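Local coordinates for protein PT26-6P (Thermococcus sp., PDB 2WB7) that is of unknown function but is encoded by a mobile extrachromosomal element of euryarchaea and combines three domains with novel folds, at residues A[162-167]-A[216-221]; A[388-393]-A[420-425]; A[80-85]-A[174-179]; A[29-34]-A[228-233]. All blocks are in the same frame, centred on the assembly; numbering follows the deposited sequence.

Contact 1 of 4, residues A[162-167]-A[216-221]; sequences HFEIRV and TAWGHV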
loop_
_atom_site.group_PDB
_atom_site.type_symbol
_atom_site.label_atom_id
_atom_site.label_comp_id
_atom_site.label_asym_id
_atom_site.label_seq_id
_atom_site.Cartn_x
_atom_site.Cartn_y
_atom_site.Cartn_z
ATOM N N HIS A 162 -6.280 -7.884 17.649
ATOM C CA HIS A 162 -7.706 -7.920 18.012
ATOM C C HIS A 162 -8.014 -6.873 19.082
ATOM O O HIS A 162 -7.244 -6.716 20.023
ATOM C CB HIS A 162 -8.092 -9.304 18.549
ATOM C CG HIS A 162 -8.404 -10.306 17.482
ATOM N ND1 HIS A 162 -8.581 -11.647 17.746
ATOM C CD2 HIS A 162 -8.560 -10.162 16.144
ATOM C CE1 HIS A 162 -8.853 -12.283 16.620
ATOM N NE2 HIS A 162 -8.853 -11.404 15.632
ATOM N N PHE A 163 -9.136 -6.173 18.949
ATOM C CA PHE A 163 -9.507 -5.119 19.898
ATOM C C PHE A 163 -11.020 -4.870 19.855
ATOM O O PHE A 163 -11.709 -5.366 18.959
ATOM C CB PHE A 163 -8.793 -3.811 19.543
ATOM C CG PHE A 163 -9.344 -3.153 18.310
ATOM C CD1 PHE A 163 -10.264 -2.112 18.408
ATOM C CD2 PHE A 163 -8.972 -3.597 17.046
ATOM C CE1 PHE A 163 -10.791 -1.518 17.267
ATOM C CE2 PHE A 163 -9.499 -3.010 15.908
ATOM C CZ PHE A 163 -10.408 -1.967 16.020
ATOM N N GLU A 164 -11.518 -4.099 20.824
ATOM C CA GLU A 164 -12.903 -3.651 20.833
ATOM C C GLU A 164 -12.980 -2.223 21.341
ATOM O O GLU A 164 -12.095 -1.763 22.058
ATOM C CB GLU A 164 -13.770 -4.554 21.721
ATOM C CG GLU A 164 -13.847 -6.013 21.283
ATOM C CD GLU A 164 -14.755 -6.222 20.092
ATOM O OE1 GLU A 164 -15.532 -5.298 19.782
ATOM O OE2 GLU A 164 -14.698 -7.304 19.464
ATOM N N ILE A 165 -14.039 -1.523 20.960
ATOM C CA ILE A 165 -14.306 -0.202 21.501
ATOM C C ILE A 165 -15.401 -0.253 22.568
ATOM O O ILE A 165 -16.408 -0.946 22.424
ATOM C CB ILE A 165 -14.728 0.787 20.402
ATOM C CG1 ILE A 165 -13.673 0.833 19.303
ATOM C CG2 ILE A 165 -14.933 2.180 20.984
ATOM C CD1 ILE A 165 -14.053 1.736 18.154
ATOM N N ARG A 166 -15.205 0.475 23.652
ATOM C CA ARG A 166 -16.285 0.604 24.607
ATOM C C ARG A 166 -16.525 2.050 25.053
ATOM O O ARG A 166 -15.603 2.884 25.096
ATOM C CB ARG A 166 -16.121 -0.371 25.784
ATOM C CG ARG A 166 -15.162 0.054 26.888
ATOM C CD ARG A 166 -15.451 -0.762 28.169
ATOM N NE ARG A 166 -15.460 -2.221 27.965
ATOM C CZ ARG A 166 -14.728 -3.088 28.673
ATOM N NH1 ARG A 166 -13.920 -2.656 29.634
ATOM N NH2 ARG A 166 -14.803 -4.391 28.425
ATOM N N VAL A 167 -17.791 2.335 25.349
ATOM C CA VAL A 167 -18.242 3.674 25.693
ATOM C C VAL A 167 -18.926 3.684 27.057
ATOM O O VAL A 167 -19.647 2.748 27.419
ATOM C CB VAL A 167 -19.233 4.203 24.646
ATOM C CG1 VAL A 167 -19.550 5.676 24.901
ATOM C CG2 VAL A 167 -18.676 4.001 23.240
ATOM N N THR A 216 -16.443 -7.878 17.819
ATOM C CA THR A 216 -15.663 -8.176 16.623
ATOM C C THR A 216 -15.425 -6.895 15.806
ATOM O O THR A 216 -15.439 -6.905 14.573
ATOM C CB THR A 216 -16.370 -9.257 15.764
ATOM O OG1 THR A 216 -16.856 -10.284 16.634
ATOM C CG2 THR A 216 -15.423 -9.868 14.738
ATOM N N ALA A 217 -15.199 -5.790 16.507
ATOM C CA ALA A 217 -14.846 -4.540 15.844
ATOM C C ALA A 217 -13.705 -4.777 14.864
ATOM O O ALA A 217 -13.779 -4.367 13.707
ATOM C CB ALA A 217 -14.452 -3.483 16.866
ATOM N N TRP A 218 -12.654 -5.433 15.354
ATOM C CA TRP A 218 -11.447 -5.698 14.580
ATOM C C TRP A 218 -11.755 -6.388 13.264
ATOM O O TRP A 218 -10.933 -6.375 12.362
ATOM C CB TRP A 218 -10.452 -6.545 15.375
ATOM C CG TRP A 218 -11.029 -7.828 15.885
ATOM C CD1 TRP A 218 -11.556 -8.056 17.132
ATOM C CD2 TRP A 218 -11.138 -9.069 15.169
ATOM N NE1 TRP A 218 -11.991 -9.358 17.228
ATOM C CE2 TRP A 218 -11.743 -10.003 16.042
ATOM C CE3 TRP A 218 -10.775 -9.486 13.881
ATOM C CZ2 TRP A 218 -11.998 -11.326 15.666
ATOM C CZ3 TRP A 218 -11.030 -10.798 13.507
ATOM C CH2 TRP A 218 -11.640 -11.701 14.394
ATOM N N GLY A 219 -12.948 -6.953 13.134
ATOM C CA GLY A 219 -13.320 -7.613 11.894
ATOM C C GLY A 219 -13.545 -6.684 10.719
ATOM O O GLY A 219 -14.005 -7.110 9.655
ATOM N N HIS A 220 -13.239 -5.406 10.894
ATOM C CA HIS A 220 -13.412 -4.449 9.799
ATOM C C HIS A 220 -12.068 -4.103 9.200
ATOM O O HIS A 220 -11.987 -3.322 8.255
ATOM C CB HIS A 220 -14.118 -3.175 10.271
ATOM C CG HIS A 220 -15.515 -3.406 10.752
ATOM N ND1 HIS A 220 -15.854 -3.400 12.088
ATOM C CD2 HIS A 220 -16.661 -3.660 10.074
ATOM C CE1 HIS A 220 -17.147 -3.647 12.211
ATOM N NE2 HIS A 220 -17.660 -3.805 11.004
ATOM N N VAL A 221 -11.020 -4.691 9.771
ATOM C CA VAL A 221 -9.654 -4.452 9.340
ATOM C C VAL A 221 -9.188 -5.533 8.384
ATOM O O VAL A 221 -9.400 -6.717 8.628
ATOM C CB VAL A 221 -8.711 -4.441 10.536
ATOM C CG1 VAL A 221 -7.328 -4.119 10.092
ATOM C CG2 VAL A 221 -9.181 -3.426 11.554
#
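W218, in the short 3-10 turn 217-220, meets two aromatic side chains from where the chain enters strand 163-178. The imidazole of H162 lies over one face of its indole as a face-to-face stack, with the imidazole and six-membered ring centroids 3.5 Å apart and the planes turned 29° to each other. H162 CB extends this cover, pointing a CH-pi contact at the W218 five-membered ring, 4.1 Å from its centroid. F163 takes the base of the indole instead: its CD2 packs 3.7 Å from W218 CB, the backbone N of W218 sits over a face of the phenyl ring, and V221 CG2 closes in at the ring edge. F163 also reaches across to F67 of strand 66-75.

Next along the strand, the E164 side chain bends back at chi2. Its OE2 accepts T216 N through the syn lone pair, A217 N adds weaker bonds, and OE1 is also bonded by T214 OG1. Aromatic stacking thus packs against one side of the turn, while the carboxylate gathers amide N-H groups at its start, where its negative charge would probably be favourable.

Contact 2 of 4, residues A[388-393]-A[420-425]; sequences YTVMKD and NSLQEK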
loop_
_atom_site.group_PDB
_atom_site.type_symbol
_atom_site.label_atom_id
_atom_site.label_comp_id
_atom_site.label_asym_id
_atom_site.label_seq_id
_atom_site.Cartn_x
_atom_site.Cartn_y
_atom_site.Cartn_z
ATOM N N TYR A 388 24.461 -10.009 -20.614
ATOM C CA TYR A 388 25.095 -10.041 -21.935
ATOM C C TYR A 388 24.089 -10.387 -23.008
ATOM O O TYR A 388 23.983 -11.536 -23.419
ATOM C CB TYR A 388 26.283 -11.012 -21.954
ATOM C CG TYR A 388 27.147 -10.835 -20.725
ATOM C CD1 TYR A 388 27.184 -11.809 -19.728
ATOM C CD2 TYR A 388 27.862 -9.665 -20.525
ATOM C CE1 TYR A 388 27.921 -11.627 -18.586
ATOM C CE2 TYR A 388 28.603 -9.476 -19.381
ATOM C CZ TYR A 388 28.628 -10.462 -18.417
ATOM O OH TYR A 388 29.371 -10.287 -17.277
ATOM N N THR A 389 23.331 -9.390 -23.450
ATOM C CA THR A 389 22.309 -9.630 -24.443
ATOM C C THR A 389 22.959 -10.097 -25.715
ATOM O O THR A 389 23.941 -9.529 -26.159
ATOM C CB THR A 389 21.519 -8.376 -24.748
ATOM O OG1 THR A 389 21.089 -7.797 -23.516
ATOM C CG2 THR A 389 20.306 -8.703 -25.601
ATOM N N VAL A 390 22.395 -11.136 -26.307
ATOM C CA VAL A 390 22.892 -11.644 -27.562
ATOM C C VAL A 390 22.247 -10.905 -28.725
ATOM O O VAL A 390 22.896 -10.616 -29.728
ATOM C CB VAL A 390 22.649 -13.160 -27.667
ATOM C CG1 VAL A 390 22.983 -13.665 -29.056
ATOM C CG2 VAL A 390 23.467 -13.888 -26.604
HETATM N N MSE A 391 20.978 -10.566 -28.577
HETATM C CA MSE A 391 20.267 -9.883 -29.638
HETATM C C MSE A 391 20.212 -8.382 -29.428
HETATM O O MSE A 391 19.159 -7.811 -29.139
HETATM C CB MSE A 391 18.880 -10.461 -29.742
HETATM C CG MSE A 391 18.948 -11.941 -29.548
HETATM SE SE MSE A 391 17.789 -12.886 -30.723
HETATM C CE MSE A 391 18.284 -11.972 -32.387
ATOM N N LYS A 392 21.369 -7.752 -29.569
ATOM C CA LYS A 392 21.466 -6.313 -29.539
ATOM C C LYS A 392 20.604 -5.715 -30.663
ATOM O O LYS A 392 20.434 -6.333 -31.714
ATOM C CB LYS A 392 22.924 -5.945 -29.723
ATOM C CG LYS A 392 23.825 -6.543 -28.668
ATOM C CD LYS A 392 23.902 -5.616 -27.458
ATOM C CE LYS A 392 24.780 -6.215 -26.364
ATOM N NZ LYS A 392 25.914 -7.018 -26.943
ATOM N N ASP A 393 20.046 -4.530 -30.444
ATOM C CA ASP A 393 19.218 -3.929 -31.470
ATOM C C ASP A 393 20.006 -3.764 -32.775
ATOM O O ASP A 393 19.488 -4.054 -33.854
ATOM C CB ASP A 393 18.663 -2.582 -31.014
ATOM C CG ASP A 393 17.821 -2.688 -29.746
ATOM O OD1 ASP A 393 17.338 -3.797 -29.419
ATOM O OD2 ASP A 393 17.638 -1.645 -29.078
ATOM N N ASN A 420 25.258 -19.746 -30.954
ATOM C CA ASN A 420 26.374 -20.126 -30.097
ATOM C C ASN A 420 26.350 -19.375 -28.786
ATOM O O ASN A 420 26.614 -19.932 -27.726
ATOM C CB ASN A 420 27.704 -19.892 -30.806
ATOM C CG ASN A 420 28.076 -21.045 -31.715
ATOM O OD1 ASN A 420 27.528 -22.148 -31.592
ATOM N ND2 ASN A 420 29.014 -20.806 -32.637
ATOM N N SER A 421 26.026 -18.098 -28.863
ATOM C CA SER A 421 25.962 -17.280 -27.674
ATOM C C SER A 421 24.848 -17.736 -26.739
ATOM O O SER A 421 25.037 -17.781 -25.533
ATOM C CB SER A 421 25.774 -15.828 -28.070
ATOM O OG SER A 421 26.987 -15.293 -28.558
ATOM N N LEU A 422 23.698 -18.099 -27.297
ATOM C CA LEU A 422 22.590 -18.595 -26.486
ATOM C C LEU A 422 22.908 -19.954 -25.868
ATOM O O LEU A 422 22.576 -20.222 -24.705
ATOM C CB LEU A 422 21.306 -18.669 -27.303
ATOM C CG LEU A 422 20.788 -17.286 -27.709
ATOM C CD1 LEU A 422 19.649 -17.390 -28.693
ATOM C CD2 LEU A 422 20.388 -16.469 -26.495
ATOM N N GLN A 423 23.547 -20.818 -26.647
ATOM C CA GLN A 423 24.009 -22.084 -26.121
ATOM C C GLN A 423 24.870 -21.826 -24.893
ATOM O O GLN A 423 24.802 -22.554 -23.896
ATOM C CB GLN A 423 24.793 -22.840 -27.183
ATOM C CG GLN A 423 23.965 -23.884 -27.921
ATOM C CD GLN A 423 24.486 -24.183 -29.329
ATOM O OE1 GLN A 423 25.487 -23.604 -29.782
ATOM N NE2 GLN A 423 23.801 -25.088 -30.030
ATOM N N GLU A 424 25.673 -20.772 -24.956
ATOM C CA GLU A 424 26.520 -20.443 -23.828
ATOM C C GLU A 424 25.693 -19.998 -22.632
ATOM O O GLU A 424 25.911 -20.465 -21.525
ATOM C CB GLU A 424 27.546 -19.378 -24.204
ATOM C CG GLU A 424 28.230 -18.739 -23.007
ATOM C CD GLU A 424 29.010 -19.734 -22.135
ATOM O OE1 GLU A 424 29.718 -19.274 -21.212
ATOM O OE2 GLU A 424 28.912 -20.969 -22.354
ATOM N N LYS A 425 24.739 -19.105 -22.846
ATOM C CA LYS A 425 23.831 -18.693 -21.771
ATOM C C LYS A 425 23.091 -19.892 -21.171
ATOM O O LYS A 425 22.815 -19.926 -19.978
ATOM C CB LYS A 425 22.845 -17.625 -22.271
ATOM C CG LYS A 425 23.474 -16.232 -22.363
ATOM C CD LYS A 425 22.735 -15.320 -23.314
ATOM C CE LYS A 425 21.569 -14.600 -22.647
ATOM N NZ LYS A 425 22.010 -13.337 -22.014
HETATM O O HOH W 1 21.160 -10.385 -21.586
#
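Apolar contact is concentrated on one branch of V390. Its CG2 methyl, anti to the carbonyl carbon, rests 3.4 Å from S421 CB, 3.7 Å from K425 CD and 4.0 Å from L422 CD2, so the valine fits against side chains from successive turns of helix 408-438. CG1 shares the S421 side, 3.7 Å from its CB. L422 continues inward to I459 and L462 of helix 442-465, and the selenomethionine M391 also packs on L462.

The polar part is centred on the ammonium group of K425. Bends at chi3 and chi4 (86° and 87°) carry NZ past V390 to Y388 O, 3.0 Å away, which it meets from above the carbonyl plane. T387 O takes a further hydrogen bond from NZ, and salt bridges run to E485 and D489 of helix 471-499. An alanine here would remove the ammonium, and so its bonds to the two loop carbonyls, which would probably loosen the loop on the helix and leave E485 and D489 short of a countercharge.

Water 1 adds a bridge, 3.2 Å from T389 OG1 and weakly bonded to K425 NZ. E485 reaches the loop directly as well, accepting the backbone N atoms of V390 and M391. The arrangement is that of an entry loop into a helical domain: the chain leaves strand 370-379, lies across packed helices, and starts helix 393-404 with K392 at the N-cap.

Contact 3 of 4, residues A[80-85]-A[174-179]; sequences VPFNKV and EAWKTD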
loop_
_atom_site.group_PDB
_atom_site.type_symbol
_atom_site.label_atom_id
_atom_site.label_comp_id
_atom_site.label_asym_id
_atom_site.label_seq_id
_atom_site.Cartn_x
_atom_site.Cartn_y
_atom_site.Cartn_z
ATOM N N VAL A 80 -42.902 12.681 31.539
ATOM C CA VAL A 80 -42.842 14.051 32.050
ATOM C C VAL A 80 -41.813 14.931 31.319
ATOM O O VAL A 80 -40.597 14.721 31.427
ATOM C CB VAL A 80 -42.583 14.088 33.579
ATOM C CG1 VAL A 80 -42.892 15.475 34.132
ATOM C CG2 VAL A 80 -43.412 13.030 34.290
ATOM N N PRO A 81 -42.312 15.939 30.591
ATOM C CA PRO A 81 -41.596 16.917 29.777
ATOM C C PRO A 81 -40.345 17.510 30.427
ATOM O O PRO A 81 -39.465 17.991 29.714
ATOM C CB PRO A 81 -42.629 18.031 29.583
ATOM C CG PRO A 81 -43.952 17.346 29.645
ATOM C CD PRO A 81 -43.774 16.103 30.503
ATOM N N PHE A 82 -40.269 17.493 31.757
ATOM C CA PHE A 82 -39.199 18.183 32.473
ATOM C C PHE A 82 -38.200 17.184 33.005
ATOM O O PHE A 82 -37.172 17.560 33.574
ATOM C CB PHE A 82 -39.777 18.984 33.644
ATOM C CG PHE A 82 -41.102 19.617 33.340
ATOM C CD1 PHE A 82 -42.249 18.839 33.230
ATOM C CD2 PHE A 82 -41.203 20.988 33.151
ATOM C CE1 PHE A 82 -43.468 19.419 32.934
ATOM C CE2 PHE A 82 -42.418 21.574 32.857
ATOM C CZ PHE A 82 -43.553 20.788 32.745
ATOM N N ASN A 83 -38.521 15.906 32.834
ATOM C CA ASN A 83 -37.659 14.835 33.309
ATOM C C ASN A 83 -36.385 14.703 32.485
ATOM O O ASN A 83 -36.038 13.626 32.007
ATOM C CB ASN A 83 -38.429 13.519 33.353
ATOM C CG ASN A 83 -39.307 13.418 34.571
ATOM O OD1 ASN A 83 -40.039 12.454 34.739
ATOM N ND2 ASN A 83 -39.240 14.428 35.433
ATOM N N LYS A 84 -35.688 15.823 32.347
ATOM C CA LYS A 84 -34.524 15.913 31.483
ATOM C C LYS A 84 -33.363 15.009 31.896
ATOM O O LYS A 84 -33.050 14.858 33.081
ATOM C CB LYS A 84 -34.057 17.363 31.389
ATOM C CG LYS A 84 -35.019 18.237 30.609
ATOM C CD LYS A 84 -34.632 19.699 30.728
ATOM C CE LYS A 84 -35.506 20.579 29.846
ATOM N NZ LYS A 84 -35.083 22.015 29.906
ATOM N N VAL A 85 -32.734 14.413 30.885
ATOM C CA VAL A 85 -31.539 13.609 31.061
ATOM C C VAL A 85 -30.308 14.498 30.909
ATOM O O VAL A 85 -30.160 15.180 29.906
ATOM C CB VAL A 85 -31.488 12.495 30.014
ATOM C CG1 VAL A 85 -30.151 11.813 30.057
ATOM C CG2 VAL A 85 -32.606 11.499 30.260
ATOM N N GLU A 174 -33.652 13.908 35.801
ATOM C CA GLU A 174 -34.509 14.653 36.701
ATOM C C GLU A 174 -35.851 13.944 36.867
ATOM O O GLU A 174 -36.416 13.423 35.896
ATOM C CB GLU A 174 -34.741 16.057 36.168
ATOM C CG GLU A 174 -33.496 16.933 36.135
ATOM C CD GLU A 174 -33.798 18.349 35.648
ATOM O OE1 GLU A 174 -33.139 18.814 34.692
ATOM O OE2 GLU A 174 -34.707 18.997 36.212
ATOM N N ALA A 175 -36.344 13.918 38.105
ATOM C CA ALA A 175 -37.676 13.404 38.412
ATOM C C ALA A 175 -38.545 14.567 38.886
ATOM O O ALA A 175 -38.162 15.287 39.802
ATOM C CB ALA A 175 -37.585 12.328 39.488
ATOM N N TRP A 176 -39.700 14.756 38.257
ATOM C CA TRP A 176 -40.615 15.836 38.626
ATOM C C TRP A 176 -41.987 15.275 39.012
ATOM O O TRP A 176 -42.477 14.353 38.362
ATOM C CB TRP A 176 -40.762 16.836 37.470
ATOM C CG TRP A 176 -39.540 17.694 37.228
ATOM C CD1 TRP A 176 -38.305 17.263 36.836
ATOM C CD2 TRP A 176 -39.441 19.128 37.357
ATOM N NE1 TRP A 176 -37.444 18.334 36.712
ATOM C CE2 TRP A 176 -38.114 19.488 37.024
ATOM C CE3 TRP A 176 -40.341 20.139 37.723
ATOM C CZ2 TRP A 176 -37.666 20.816 37.053
ATOM C CZ3 TRP A 176 -39.891 21.460 37.750
ATOM C CH2 TRP A 176 -38.565 21.782 37.416
ATOM N N LYS A 177 -42.596 15.832 40.063
ATOM C CA LYS A 177 -43.966 15.475 40.468
ATOM C C LYS A 177 -44.833 16.726 40.512
ATOM O O LYS A 177 -44.313 17.840 40.631
ATOM C CB LYS A 177 -43.984 14.837 41.858
ATOM C CG LYS A 177 -42.706 14.111 42.250
ATOM C CD LYS A 177 -42.529 12.787 41.498
ATOM C CE LYS A 177 -41.183 12.127 41.822
ATOM N NZ LYS A 177 -41.108 10.731 41.273
ATOM N N THR A 178 -46.149 16.541 40.428
ATOM C CA THR A 178 -47.101 17.643 40.643
ATOM C C THR A 178 -47.221 18.012 42.111
ATOM O O THR A 178 -47.421 17.147 42.963
ATOM C CB THR A 178 -48.519 17.302 40.166
ATOM O OG1 THR A 178 -48.774 15.910 40.389
ATOM C CG2 THR A 178 -48.681 17.606 38.696
ATOM N N ASP A 179 -47.094 19.303 42.389
ATOM C CA ASP A 179 -47.271 19.840 43.732
ATOM C C ASP A 179 -48.751 20.127 43.961
ATOM O O ASP A 179 -49.242 21.209 43.627
ATOM C CB ASP A 179 -46.445 21.116 43.908
ATOM C CG ASP A 179 -46.564 21.695 45.298
ATOM O OD1 ASP A 179 -47.606 21.472 45.950
ATOM O OD2 ASP A 179 -45.606 22.368 45.742
#
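Backbone hydrogen bonds shape the loop and tie it to the strand. V80 to N83 form a type I beta turn closed by N83 N to V80 O, and an inverse gamma turn centred on N83 overlaps its end. K84 O then accepts E174 N at 2.9 Å in a nearly straight bond (171°).

Aromatic and apolar contacts belong to W176. F82 CB stands over the indole face, 3.6 Å from the centroid of the five-membered ring, in a CH-pi contact. The F82 ring itself is slid aside, 5.5 Å from the W176 six-membered ring between centroids, with the planes at 29° and little overlap. V80 CG1 reaches W176 CB from across, 4.2 Å away. H202 stacks on W176, and W200 meets F82.

A side-chain hydrogen bond sets the indole: W176 NE1 donates to E174 OE2 at 2.9 Å, the carboxylate oxygen lying in the indole plane, while E174 OE1 is bonded by H86. An alanine in place of W176 would take away the indole face and its N-H, so that F82 and the E174 carboxylate would probably be less well held.

The geometry is that of a turn entering an antiparallel strand pair, here strand 85-96 beside strand 163-178 in the sheet of the first immunoglobulin-like domain.

Contact 4 of 4, residues A[29-34]-A[228-233]; sequences AELTAK and ATIDGG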
loop_
_atom_site.group_PDB
_atom_site.type_symbol
_atom_site.label_atom_id
_atom_site.label_comp_id
_atom_site.label_asym_id
_atom_site.label_seq_id
_atom_site.Cartn_x
_atom_site.Cartn_y
_atom_site.Cartn_z
ATOM N N ALA A 29 -5.679 9.360 -6.643
ATOM C CA ALA A 29 -7.132 9.430 -6.715
ATOM C C ALA A 29 -7.735 8.040 -6.858
ATOM O O ALA A 29 -8.659 7.657 -6.136
ATOM C CB ALA A 29 -7.541 10.285 -7.873
ATOM N N GLU A 30 -7.227 7.279 -7.814
ATOM C CA GLU A 30 -7.755 5.942 -8.040
ATOM C C GLU A 30 -7.640 5.077 -6.794
ATOM O O GLU A 30 -8.571 4.366 -6.435
ATOM C CB GLU A 30 -7.041 5.278 -9.213
ATOM C CG GLU A 30 -7.399 3.822 -9.380
ATOM C CD GLU A 30 -6.513 3.120 -10.399
ATOM O OE1 GLU A 30 -5.718 3.815 -11.075
ATOM O OE2 GLU A 30 -6.614 1.875 -10.516
ATOM N N LEU A 31 -6.482 5.126 -6.143
ATOM C CA LEU A 31 -6.224 4.298 -4.965
ATOM C C LEU A 31 -7.101 4.716 -3.795
ATOM O O LEU A 31 -7.628 3.872 -3.074
ATOM C CB LEU A 31 -4.753 4.386 -4.557
ATOM C CG LEU A 31 -4.286 3.207 -3.707
ATOM C CD1 LEU A 31 -4.490 1.939 -4.499
ATOM C CD2 LEU A 31 -2.830 3.345 -3.337
ATOM N N THR A 32 -7.244 6.025 -3.610
ATOM C CA THR A 32 -8.083 6.568 -2.552
ATOM C C THR A 32 -9.531 6.102 -2.684
ATOM O O THR A 32 -10.143 5.704 -1.699
ATOM C CB THR A 32 -8.070 8.107 -2.531
ATOM O OG1 THR A 32 -6.855 8.574 -1.939
ATOM C CG2 THR A 32 -9.226 8.618 -1.700
ATOM N N ALA A 33 -10.073 6.166 -3.900
ATOM C CA ALA A 33 -11.419 5.680 -4.164
ATOM C C ALA A 33 -11.538 4.251 -3.685
ATOM O O ALA A 33 -12.476 3.905 -2.994
ATOM C CB ALA A 33 -11.731 5.758 -5.635
ATOM N N LYS A 34 -10.584 3.413 -4.062
ATOM C CA LYS A 34 -10.598 2.014 -3.634
ATOM C C LYS A 34 -10.655 1.863 -2.100
ATOM O O LYS A 34 -11.066 0.830 -1.585
ATOM C CB LYS A 34 -9.360 1.279 -4.164
ATOM C CG LYS A 34 -9.332 0.935 -5.653
ATOM C CD LYS A 34 -8.158 -0.040 -5.918
ATOM C CE LYS A 34 -8.177 -0.654 -7.321
ATOM N NZ LYS A 34 -7.666 0.285 -8.367
ATOM N N ALA A 228 -4.852 -2.629 -2.815
ATOM C CA ALA A 228 -4.091 -1.438 -3.167
ATOM C C ALA A 228 -3.312 -1.555 -4.474
ATOM O O ALA A 228 -2.101 -1.404 -4.500
ATOM C CB ALA A 228 -3.162 -1.070 -2.037
ATOM N N THR A 229 -4.018 -1.803 -5.563
ATOM C CA THR A 229 -3.404 -1.903 -6.867
ATOM C C THR A 229 -3.780 -0.699 -7.701
ATOM O O THR A 229 -4.929 -0.295 -7.696
ATOM C CB THR A 229 -3.952 -3.123 -7.592
ATOM O OG1 THR A 229 -3.398 -4.300 -7.001
ATOM C CG2 THR A 229 -3.600 -3.077 -9.066
ATOM N N ILE A 230 -2.820 -0.122 -8.416
ATOM C CA ILE A 230 -3.157 0.863 -9.442
ATOM C C ILE A 230 -3.175 0.199 -10.822
ATOM O O ILE A 230 -2.372 -0.684 -11.107
ATOM C CB ILE A 230 -2.206 2.067 -9.442
ATOM C CG1 ILE A 230 -0.765 1.614 -9.604
ATOM C CG2 ILE A 230 -2.352 2.859 -8.159
ATOM C CD1 ILE A 230 0.210 2.780 -9.774
ATOM N N ASP A 231 -4.110 0.612 -11.665
ATOM C CA ASP A 231 -4.241 0.030 -12.997
ATOM C C ASP A 231 -3.027 0.389 -13.834
ATOM O O ASP A 231 -2.724 1.572 -14.028
ATOM C CB ASP A 231 -5.497 0.552 -13.705
ATOM C CG ASP A 231 -6.790 0.141 -13.009
ATOM O OD1 ASP A 231 -6.868 -1.008 -12.504
ATOM O OD2 ASP A 231 -7.727 0.976 -12.969
ATOM N N GLY A 232 -2.334 -0.622 -14.342
ATOM C CA GLY A 232 -1.189 -0.368 -15.210
ATOM C C GLY A 232 0.124 -0.088 -14.497
ATOM O O GLY A 232 1.160 0.072 -15.155
ATOM N N GLY A 233 0.098 -0.020 -13.163
ATOM C CA GLY A 233 1.338 0.102 -12.396
ATOM C C GLY A 233 2.277 -1.037 -12.751
ATOM O O GLY A 233 1.823 -2.131 -13.056
HETATM O O HOH W 2 -6.465 -1.957 -10.243
#
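Residues 29-34 of helix 21-34 face an irregular segment whose backbone comes nearest at L31 and A228, with CA atoms 6.4 Å apart, and which then folds into a type II beta turn from I230 to G233. The turn is closed by G233 N to I230 O at 3.3 Å and has G232 at positive phi. This places an N-terminal helix against the connection between strands 221-222 and 253-261, the latter belonging to the eight-stranded antiparallel sheet.

E30 and K34, one helical turn apart, face the loop together and form a salt bridge, with K34 NZ 2.9 Å from E30 OE2. E30 extends its chain with CG anti to the backbone N, and OE2 uses its syn lone pair to accept D231 N at 3.0 Å (148°). That oxygen is therefore gripped by both an ammonium and an amide. The carboxylate of D231 lies close to it too, the two planes 36° apart; the like charges would probably repel, an effect that K34 is likely to temper.

L31 supplies the apolar part. Its CD1 branch lies 4.1 Å from A228 CB and 4.3 Å from I230 CG2, and Y259 of strand 253-261 touches both L31 and A228. I230 in turn packs on L254 of that strand.

K34 bends only at its last torsion, which brings NZ to two further acceptors. Water 2, 3.2 Å from K34 NZ, donates onward to D231 OD1, and T229 O receives NZ at 2.9 Å, nearly along its C=O axis (164°).

How the contacts relate
The four contacts are spread along an elongated chain. Contacts 1 and 3 share strand 163-178, one near each end, with centres 38 Å apart; contact 3 and the 162-167 side of contact 1 fall in the first immunoglobulin-like range, and their segments alternate in sequence. Contact 4, about 11 Å from contact 1 between nearest atoms, joins residues 29-34 to 228-233 and so brackets both of them along the chain. Contact 2 follows all three, at the helical domain, its centre 94 Å from that of contact 3. Contacts 2 and 3 therefore lie on opposite sides of the chain's centre, with contact 4 close to it, where the connection leading into the eight-stranded antiparallel sheet comes back to the N-terminal helix.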